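Local atomic coordinates of X-PRO dipeptidase (Streptococcus pyogenes M1 GAS, PDB entry 3O5V), a protein that is the N-terminal domain of a putative manganese-dependent Xaa-Pro dipeptidase of the M24B family, which probably cleaves dipeptides ending in proline. Residues K96-E101 / G119-L124. Residues are numbered along the deposited sequence; the frame is centred on the assembly and turned at random.
Sequences KTIYAE and GQFNNL
I98 and F121 lie side by side on one face of the parallel strand pair 97-100 and 120-123, the two strands of a beta-alpha-beta unit at the edge of the creatinase/prolidase N-terminal domain's mixed sheet. I98 CG2, anti to the backbone N (chi1 -59°), is the branch laid over the F121 ring, 4.1 Å from the centroid, while I98 CD1 touches F121 CE2 and CZ. A100 CB meets the edge of that ring at F121 CD1, and F110 of the connecting helix 107-114 packs edge-to-face against F121. On the opposite face N122 CB makes a CH-pi contact over the centre of the Y99 ring, 3.7 Å from the centroid, its amide nearly perpendicular to the ring (79°). L124 CG closes on Y99 CB at 3.5 Å. Five backbone hydrogen bonds join segments 96-101 and 119-124, I98 and A100 each using both N and O. A100 N meets N122 O almost along the C=O axis (176°), whereas L124 N approaches A100 O from above the carbonyl plane. E101 OE2 is hydrogen-bonded to T27 OG1, and OE1 accepts from the backbone N of S23 and D24. At the polar edge one water lies 3.0 Å from Y99 OH and donates a weak bond to N122 OD1, 3.4 Å away.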
loop_
_atom_site.group_PDB
_atom_site.type_symbol
_atom_site.label_atom_id
_atom_site.label_comp_id
_atom_site.label_asym_id
_atom_site.label_seq_id
_atom_site.Cartn_x
_atom_site.Cartn_y
_atom_site.Cartn_z
ATOM N N LYS A 96 10.288 -10.739 -2.277
ATOM C CA LYS A 96 11.396 -10.705 -3.234
ATOM C C LYS A 96 11.067 -9.846 -4.441
ATOM O O LYS A 96 11.952 -9.221 -5.038
ATOM C CB LYS A 96 11.790 -12.129 -3.648
ATOM C CG LYS A 96 12.714 -12.789 -2.617
ATOM C CD LYS A 96 12.789 -14.307 -2.743
ATOM C CE LYS A 96 13.947 -14.839 -1.889
ATOM N NZ LYS A 96 13.586 -16.065 -1.110
ATOM N N THR A 97 9.786 -9.820 -4.801
ATOM C CA THR A 97 9.323 -9.065 -5.948
ATOM C C THR A 97 8.133 -8.226 -5.500
ATOM O O THR A 97 7.175 -8.761 -4.944
ATOM C CB THR A 97 8.894 -9.994 -7.101
ATOM O OG1 THR A 97 9.946 -10.931 -7.389
ATOM C CG2 THR A 97 8.601 -9.187 -8.336
ATOM N N ILE A 98 8.232 -6.916 -5.730
ATOM C CA ILE A 98 7.219 -5.942 -5.310
ATOM C C ILE A 98 6.711 -5.150 -6.514
ATOM O O ILE A 98 7.481 -4.781 -7.404
ATOM C CB ILE A 98 7.774 -4.999 -4.215
ATOM C CG1 ILE A 98 8.219 -5.816 -3.004
ATOM C CG2 ILE A 98 6.748 -3.941 -3.782
ATOM C CD1 ILE A 98 9.086 -5.043 -2.058
ATOM N N TYR A 99 5.402 -4.923 -6.563
ATOM C CA TYR A 99 4.827 -4.007 -7.532
ATOM C C TYR A 99 4.426 -2.677 -6.882
ATOM O O TYR A 99 3.872 -2.675 -5.786
ATOM C CB TYR A 99 3.635 -4.662 -8.217
ATOM C CG TYR A 99 4.053 -5.545 -9.370
ATOM C CD1 TYR A 99 3.920 -5.102 -10.685
ATOM C CD2 TYR A 99 4.600 -6.809 -9.146
ATOM C CE1 TYR A 99 4.310 -5.894 -11.752
ATOM C CE2 TYR A 99 5.002 -7.619 -10.218
ATOM C CZ TYR A 99 4.851 -7.150 -11.511
ATOM O OH TYR A 99 5.241 -7.929 -12.575
ATOM N N ALA A 100 4.718 -1.558 -7.549
ATOM C CA ALA A 100 4.296 -0.234 -7.065
ATOM C C ALA A 100 3.916 0.691 -8.226
ATOM O O ALA A 100 4.246 0.406 -9.373
ATOM C CB ALA A 100 5.390 0.405 -6.176
ATOM N N GLU A 101 3.204 1.779 -7.929
ATOM C CA GLU A 101 2.671 2.672 -8.967
ATOM C C GLU A 101 3.698 3.733 -9.332
ATOM O O GLU A 101 3.719 4.825 -8.737
ATOM C CB GLU A 101 1.381 3.368 -8.502
ATOM C CG GLU A 101 0.264 2.428 -8.153
ATOM C CD GLU A 101 -0.988 3.178 -7.753
ATOM O OE1 GLU A 101 -1.146 3.487 -6.549
ATOM O OE2 GLU A 101 -1.809 3.467 -8.649
ATOM N N GLY A 119 13.490 -6.078 -1.591
ATOM C CA GLY A 119 13.113 -6.744 -2.841
ATOM C C GLY A 119 13.171 -5.896 -4.102
ATOM O O GLY A 119 13.419 -4.687 -4.049
ATOM N N GLN A 120 12.936 -6.544 -5.240
ATOM C CA GLN A 120 12.909 -5.893 -6.543
ATOM C C GLN A 120 11.563 -5.224 -6.798
ATOM O O GLN A 120 10.524 -5.880 -6.704
ATOM C CB GLN A 120 13.134 -6.944 -7.633
ATOM C CG GLN A 120 13.712 -6.396 -8.903
ATOM C CD GLN A 120 15.138 -5.909 -8.697
ATOM O OE1 GLN A 120 15.543 -4.895 -9.259
ATOM N NE2 GLN A 120 15.903 -6.626 -7.865
ATOM N N PHE A 121 11.589 -3.943 -7.167
ATOM C CA PHE A 121 10.366 -3.198 -7.480
ATOM C C PHE A 121 10.049 -3.193 -8.969
ATOM O O PHE A 121 10.938 -2.954 -9.805
ATOM C CB PHE A 121 10.456 -1.756 -6.969
ATOM C CG PHE A 121 10.235 -1.621 -5.490
ATOM C CD1 PHE A 121 9.100 -0.980 -5.000
ATOM C CD2 PHE A 121 11.164 -2.125 -4.585
ATOM C CE1 PHE A 121 8.895 -0.845 -3.629
ATOM C CE2 PHE A 121 10.965 -2.000 -3.211
ATOM C CZ PHE A 121 9.820 -1.363 -2.736
ATOM N N ASN A 122 8.779 -3.456 -9.277
ATOM C CA ASN A 122 8.254 -3.468 -10.645
ATOM C C ASN A 122 7.076 -2.505 -10.767
ATOM O O ASN A 122 6.418 -2.199 -9.771
ATOM C CB ASN A 122 7.794 -4.876 -11.040
ATOM C CG ASN A 122 8.943 -5.864 -11.161
ATOM O OD1 ASN A 122 8.743 -7.078 -11.069
ATOM N ND2 ASN A 122 10.151 -5.349 -11.378
ATOM N N ASN A 123 6.806 -2.040 -11.987
ATOM C CA ASN A 123 5.739 -1.064 -12.254
ATOM C C ASN A 123 4.319 -1.663 -12.304
ATOM O O ASN A 123 4.037 -2.544 -13.111
ATOM C CB ASN A 123 6.042 -0.313 -13.561
ATOM C CG ASN A 123 5.170 0.923 -13.767
ATOM O OD1 ASN A 123 5.172 1.514 -14.853
ATOM N ND2 ASN A 123 4.443 1.328 -12.746
ATOM N N LEU A 124 3.440 -1.147 -11.446
ATOM C CA LEU A 124 2.031 -1.550 -11.362
ATOM C C LEU A 124 1.103 -0.799 -12.307
ATOM O O LEU A 124 -0.068 -1.164 -12.455
ATOM C CB LEU A 124 1.498 -1.268 -9.963
ATOM C CG LEU A 124 1.130 -2.377 -8.996
ATOM C CD1 LEU A 124 0.636 -1.733 -7.688
ATOM C CD2 LEU A 124 0.116 -3.366 -9.578
HETATM O O HOH W 1 7.336 -10.046 -11.926
#